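Long-range contact in similar to hydroxylamine oxidoreductase (PDB 6H5L), which is a multiheme c-type cytochrome of an anammox reductase complex, probably an oxidoreductase that passes electrons along its heme chain: residues D455-K468 / P490-A502. Residues are numbered along the deposited sequence; the frame is centred on the assembly and turned at random.
Sequences DIENMYNRLWFWYK and PMMMEMTRIQAEA
Glu494 and Arg462 form the polar centre of this antiparallel helix pair; the axes of the two segments come within 9.0 Å, their N-to-C directions 171° apart. Arg462 NE donates to Glu494 OE1 at 2.9 Å, with an N-H...O angle of 152°. The oxygen is met on its syn side, from somewhat out of the carboxylate plane, and lies at the edge of the guanidinium. The Glu494 chain bends at chi2 (-77°), which turns the carboxylate toward Arg462. Glu494 OE2 makes a long salt bridge to Arg497 NH1, 3.7 Å away. Met459 CB lies 3.6 Å from Glu494 OE2. Glu494 OE1 also meets the edge of the Tyr467 ring at CE2. Were Glu494 cut back to an alanine, Arg462 NE would probably lose its acceptor across the helices and a gap would open beside Met459 and Tyr467.

Apolar packing makes up much of the rest. Pro490 CB sits over one face of Tyr467 in a CH-pi contact, 3.6 Å from the ring centroid. Met491 SD lies 3.6 Å from Lys468 CB. Leu463 and Ile498 pack as knobs into holes. Leu463 fits among Met491, Glu494, Met495 and Ile498. Ile498 crosses Ile456 at about a right angle, and its CG2 is 3.7 Å from Ile456 CD1.

Helices 455-476 and 480-513 form an antiparallel helical hairpin. Helix 356-389 packs on both through Leu463 and Met495. Two further copies of the protein flank the contact. Glu501 forms salt bridges with Arg504 of its own chain and Arg504 of a neighbouring subunit.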
loop_
_atom_site.group_PDB
_atom_site.type_symbol
_atom_site.label_atom_id
_atom_site.label_comp_id
_atom_site.label_asym_id
_atom_site.label_seq_id
_atom_site.Cartn_x
_atom_site.Cartn_y
_atom_site.Cartn_z
ATOM N N ASP A 455 30.655 44.549 46.214
ATOM C CA ASP A 455 29.937 44.757 44.962
ATOM C C ASP A 455 30.856 44.560 43.762
ATOM O O ASP A 455 30.483 43.892 42.790
ATOM C CB ASP A 455 29.316 46.154 44.940
ATOM C CG ASP A 455 27.943 46.169 44.297
ATOM O OD1 ASP A 455 27.640 45.241 43.518
ATOM O OD2 ASP A 455 27.170 47.112 44.571
ATOM N N ILE A 456 32.070 45.117 43.818
ATOM C CA ILE A 456 32.941 45.116 42.645
ATOM C C ILE A 456 33.547 43.736 42.410
ATOM O O ILE A 456 33.903 43.392 41.275
ATOM C CB ILE A 456 34.023 46.206 42.791
ATOM C CG1 ILE A 456 34.629 46.535 41.426
ATOM C CG2 ILE A 456 35.103 45.781 43.781
ATOM C CD1 ILE A 456 35.507 47.764 41.431
ATOM N N GLU A 457 33.685 42.925 43.464
ATOM C CA GLU A 457 34.227 41.579 43.294
ATOM C C GLU A 457 33.279 40.693 42.494
ATOM O O GLU A 457 33.723 39.883 41.668
ATOM C CB GLU A 457 34.525 40.961 44.660
ATOM C CG GLU A 457 35.822 41.442 45.285
ATOM C CD GLU A 457 35.976 40.982 46.718
ATOM O OE1 GLU A 457 35.180 41.426 47.572
ATOM O OE2 GLU A 457 36.884 40.167 46.989
ATOM N N ASN A 458 31.972 40.835 42.716
ATOM C CA ASN A 458 30.997 40.070 41.951
ATOM C C ASN A 458 30.752 40.650 40.567
ATOM O O ASN A 458 30.328 39.916 39.671
ATOM C CB ASN A 458 29.680 39.985 42.717
ATOM C CG ASN A 458 29.541 38.686 43.492
ATOM O OD1 ASN A 458 30.507 37.940 43.645
ATOM N ND2 ASN A 458 28.337 38.408 43.981
ATOM N N MET A 459 31.002 41.945 40.369
ATOM C CA MET A 459 31.016 42.482 39.014
ATOM C C MET A 459 32.077 41.784 38.179
ATOM O O MET A 459 31.804 41.321 37.065
ATOM C CB MET A 459 31.273 43.989 39.034
ATOM C CG MET A 459 30.230 44.816 39.750
ATOM S SD MET A 459 30.711 46.554 39.872
ATOM C CE MET A 459 29.374 47.204 40.871
ATOM N N TYR A 460 33.302 41.705 38.704
ATOM C CA TYR A 460 34.364 40.995 38.001
ATOM C C TYR A 460 34.040 39.513 37.867
ATOM O O TYR A 460 34.318 38.902 36.829
ATOM C CB TYR A 460 35.697 41.190 38.723
ATOM C CG TYR A 460 36.815 40.347 38.155
ATOM C CD1 TYR A 460 37.137 40.406 36.807
ATOM C CD2 TYR A 460 37.551 39.495 38.968
ATOM C CE1 TYR A 460 38.156 39.635 36.281
ATOM C CE2 TYR A 460 38.573 38.723 38.452
ATOM C CZ TYR A 460 38.871 38.796 37.107
ATOM O OH TYR A 460 39.889 38.030 36.587
ATOM N N ASN A 461 33.454 38.919 38.909
ATOM C CA ASN A 461 33.066 37.513 38.843
ATOM C C ASN A 461 32.114 37.260 37.679
ATOM O O ASN A 461 32.267 36.284 36.937
ATOM C CB ASN A 461 32.431 37.079 40.163
ATOM C CG ASN A 461 33.458 36.794 41.239
ATOM O OD1 ASN A 461 34.626 36.540 40.946
ATOM N ND2 ASN A 461 33.026 36.828 42.494
ATOM N N ARG A 462 31.123 38.135 37.502
ATOM C CA ARG A 462 30.222 37.993 36.363
ATOM C C ARG A 462 30.944 38.226 35.043
ATOM O O ARG A 462 30.522 37.697 34.007
ATOM C CB ARG A 462 29.038 38.947 36.503
ATOM C CG ARG A 462 27.997 38.503 37.523
ATOM C CD ARG A 462 26.791 39.429 37.535
ATOM N NE ARG A 462 27.134 40.763 38.012
ATOM C CZ ARG A 462 27.151 41.113 39.294
ATOM N NH1 ARG A 462 26.844 40.223 40.228
ATOM N NH2 ARG A 462 27.472 42.351 39.642
ATOM N N LEU A 463 32.026 39.005 35.056
ATOM C CA LEU A 463 32.779 39.240 33.828
ATOM C C LEU A 463 33.471 37.967 33.356
ATOM O O LEU A 463 33.348 37.580 32.188
ATOM C CB LEU A 463 33.794 40.367 34.043
ATOM C CG LEU A 463 34.477 41.001 32.826
ATOM C CD1 LEU A 463 34.947 42.406 33.158
ATOM C CD2 LEU A 463 35.653 40.168 32.333
ATOM N N TRP A 464 34.202 37.296 34.249
ATOM C CA TRP A 464 35.020 36.163 33.837
ATOM C C TRP A 464 34.322 34.815 33.980
ATOM O O TRP A 464 34.753 33.847 33.343
ATOM C CB TRP A 464 36.341 36.142 34.622
ATOM C CG TRP A 464 36.216 35.779 36.074
ATOM C CD1 TRP A 464 36.086 36.638 37.126
ATOM C CD2 TRP A 464 36.238 34.461 36.635
ATOM N NE1 TRP A 464 36.010 35.936 38.305
ATOM C CE2 TRP A 464 36.102 34.598 38.030
ATOM C CE3 TRP A 464 36.354 33.178 36.092
ATOM C CZ2 TRP A 464 36.074 33.502 38.888
ATOM C CZ3 TRP A 464 36.329 32.091 36.945
ATOM C CH2 TRP A 464 36.192 32.259 38.328
ATOM N N PHE A 465 33.256 34.720 34.779
ATOM C CA PHE A 465 32.568 33.450 34.962
ATOM C C PHE A 465 31.216 33.377 34.264
ATOM O O PHE A 465 30.673 32.275 34.129
ATOM C CB PHE A 465 32.384 33.148 36.458
ATOM C CG PHE A 465 32.043 31.712 36.748
ATOM C CD1 PHE A 465 33.018 30.730 36.683
ATOM C CD2 PHE A 465 30.751 31.345 37.085
ATOM C CE1 PHE A 465 32.711 29.408 36.946
ATOM C CE2 PHE A 465 30.437 30.024 37.350
ATOM C CZ PHE A 465 31.419 29.054 37.281
ATOM N N TRP A 466 30.653 34.501 33.828
ATOM C CA TRP A 466 29.402 34.490 33.080
ATOM C C TRP A 466 29.590 34.962 31.645
ATOM O O TRP A 466 29.324 34.213 30.702
ATOM C CB TRP A 466 28.353 35.370 33.774
ATOM C CG TRP A 466 27.439 34.647 34.700
ATOM C CD1 TRP A 466 27.565 33.366 35.148
ATOM C CD2 TRP A 466 26.243 35.166 35.292
ATOM N NE1 TRP A 466 26.524 33.057 35.991
ATOM C CE2 TRP A 466 25.699 34.146 36.095
ATOM C CE3 TRP A 466 25.581 36.397 35.222
ATOM C CZ2 TRP A 466 24.521 34.316 36.821
ATOM C CZ3 TRP A 466 24.413 36.564 35.946
ATOM C CH2 TRP A 466 23.895 35.530 36.735
ATOM N N TYR A 467 30.082 36.184 31.456
ATOM C CA TYR A 467 30.033 36.794 30.136
ATOM C C TYR A 467 31.213 36.373 29.270
ATOM O O TYR A 467 31.060 36.228 28.053
ATOM C CB TYR A 467 29.954 38.311 30.281
ATOM C CG TYR A 467 28.757 38.742 31.103
ATOM C CD1 TYR A 467 27.496 38.209 30.858
ATOM C CD2 TYR A 467 28.892 39.657 32.139
ATOM C CE1 TYR A 467 26.398 38.590 31.608
ATOM C CE2 TYR A 467 27.800 40.042 32.896
ATOM C CZ TYR A 467 26.555 39.506 32.627
ATOM O OH TYR A 467 25.467 39.885 33.377
ATOM N N LYS A 468 32.386 36.169 29.871
ATOM C CA LYS A 468 33.485 35.570 29.123
ATOM C C LYS A 468 33.128 34.162 28.668
ATOM O O LYS A 468 33.438 33.771 27.537
ATOM C CB LYS A 468 34.761 35.557 29.966
ATOM C CG LYS A 468 35.871 34.694 29.375
ATOM C CD LYS A 468 37.251 35.126 29.851
ATOM C CE LYS A 468 37.417 34.951 31.351
ATOM N NZ LYS A 468 37.366 33.524 31.769
ATOM N N PRO A 490 28.436 42.380 27.162
ATOM C CA PRO A 490 28.277 42.429 28.626
ATOM C C PRO A 490 29.597 42.489 29.372
ATOM O O PRO A 490 29.663 43.111 30.440
ATOM C CB PRO A 490 27.512 41.136 28.939
ATOM C CG PRO A 490 26.811 40.802 27.680
ATOM C CD PRO A 490 27.745 41.210 26.587
ATOM N N MET A 491 30.650 41.852 28.849
ATOM C CA MET A 491 31.966 41.966 29.470
ATOM C C MET A 491 32.428 43.415 29.513
ATOM O O MET A 491 32.973 43.871 30.525
ATOM C CB MET A 491 32.985 41.106 28.723
ATOM C CG MET A 491 33.183 39.723 29.311
ATOM S SD MET A 491 34.674 38.923 28.692
ATOM C CE MET A 491 34.285 38.772 26.952
ATOM N N MET A 492 32.225 44.152 28.419
ATOM C CA MET A 492 32.553 45.572 28.413
ATOM C C MET A 492 31.690 46.345 29.399
ATOM O O MET A 492 32.141 47.347 29.964
ATOM C CB MET A 492 32.389 46.143 27.005
ATOM C CG MET A 492 33.417 45.642 26.009
ATOM S SD MET A 492 35.101 46.105 26.459
ATOM C CE MET A 492 36.006 45.543 25.021
ATOM N N MET A 493 30.451 45.896 29.618
ATOM C CA MET A 493 29.549 46.625 30.505
ATOM C C MET A 493 29.936 46.452 31.966
ATOM O O MET A 493 29.784 47.382 32.765
ATOM C CB MET A 493 28.106 46.184 30.275
ATOM C CG MET A 493 27.420 46.974 29.196
ATOM S SD MET A 493 25.960 46.155 28.560
ATOM C CE MET A 493 25.432 47.381 27.386
ATOM N N GLU A 494 30.406 45.262 32.343
ATOM C CA GLU A 494 30.916 45.092 33.698
ATOM C C GLU A 494 32.187 45.907 33.911
ATOM O O GLU A 494 32.409 46.441 35.005
ATOM C CB GLU A 494 31.155 43.612 33.995
ATOM C CG GLU A 494 29.877 42.776 34.048
ATOM C CD GLU A 494 29.096 42.949 35.344
ATOM O OE1 GLU A 494 28.284 42.056 35.668
ATOM O OE2 GLU A 494 29.288 43.964 36.046
ATOM N N MET A 495 33.020 46.032 32.877
ATOM C CA MET A 495 34.184 46.906 32.970
ATOM C C MET A 495 33.764 48.348 33.224
ATOM O O MET A 495 34.450 49.085 33.941
ATOM C CB MET A 495 35.023 46.804 31.695
ATOM C CG MET A 495 36.294 47.644 31.714
ATOM S SD MET A 495 37.542 47.022 32.855
ATOM C CE MET A 495 38.197 45.647 31.917
ATOM N N THR A 496 32.636 48.767 32.645
ATOM C CA THR A 496 32.094 50.093 32.933
ATOM C C THR A 496 31.726 50.222 34.405
ATOM O O THR A 496 32.070 51.213 35.060
ATOM C CB THR A 496 30.874 50.366 32.054
ATOM O OG1 THR A 496 31.231 50.215 30.676
ATOM C CG2 THR A 496 30.355 51.777 32.285
ATOM N N ARG A 497 31.025 49.221 34.945
ATOM C CA ARG A 497 30.623 49.265 36.348
ATOM C C ARG A 497 31.829 49.175 37.275
ATOM O O ARG A 497 31.848 49.802 38.340
ATOM C CB ARG A 497 29.638 48.135 36.650
ATOM C CG ARG A 497 28.346 48.172 35.846
ATOM C CD ARG A 497 27.435 47.026 36.262
ATOM N NE ARG A 497 26.129 47.071 35.611
ATOM C CZ ARG A 497 25.793 46.340 34.553
ATOM N NH1 ARG A 497 26.667 45.499 34.017
ATOM N NH2 ARG A 497 24.578 46.446 34.033
ATOM N N ILE A 498 32.843 48.398 36.888
ATOM C CA ILE A 498 34.020 48.235 37.736
ATOM C C ILE A 498 34.810 49.535 37.814
ATOM O O ILE A 498 35.291 49.921 38.887
ATOM C CB ILE A 498 34.885 47.067 37.226
ATOM C CG1 ILE A 498 34.165 45.736 37.448
ATOM C CG2 ILE A 498 36.242 47.061 37.910
ATOM C CD1 ILE A 498 34.846 44.557 36.795
ATOM N N GLN A 499 34.950 50.237 36.686
ATOM C CA GLN A 499 35.682 51.499 36.694
ATOM C C GLN A 499 34.941 52.564 37.491
ATOM O O GLN A 499 35.558 53.321 38.250
ATOM C CB GLN A 499 35.929 51.976 35.263
ATOM C CG GLN A 499 36.892 51.108 34.473
ATOM C CD GLN A 499 37.187 51.671 33.098
ATOM O OE1 GLN A 499 36.667 52.720 32.719
ATOM N NE2 GLN A 499 38.028 50.975 32.341
ATOM N N ALA A 500 33.618 52.641 37.327
ATOM C CA ALA A 500 32.837 53.623 38.072
ATOM C C ALA A 500 32.893 53.349 39.568
ATOM O O ALA A 500 32.957 54.283 40.376
ATOM C CB ALA A 500 31.389 53.625 37.582
ATOM N N GLU A 501 32.879 52.073 39.956
ATOM C CA GLU A 501 32.959 51.733 41.373
ATOM C C GLU A 501 34.352 52.007 41.927
ATOM O O GLU A 501 34.490 52.494 43.055
ATOM C CB GLU A 501 32.567 50.269 41.581
ATOM C CG GLU A 501 32.602 49.804 43.030
ATOM C CD GLU A 501 31.468 50.368 43.869
ATOM O OE1 GLU A 501 30.631 51.127 43.333
ATOM O OE2 GLU A 501 31.413 50.045 45.074
ATOM N N ALA A 502 35.395 51.697 41.152
ATOM C CA ALA A 502 36.751 52.022 41.583
ATOM C C ALA A 502 36.925 53.525 41.750
ATOM O O ALA A 502 37.496 53.985 42.745
ATOM C CB ALA A 502 37.768 51.468 40.586
HETATM O O HOH W 1 32.529 47.789 45.903
#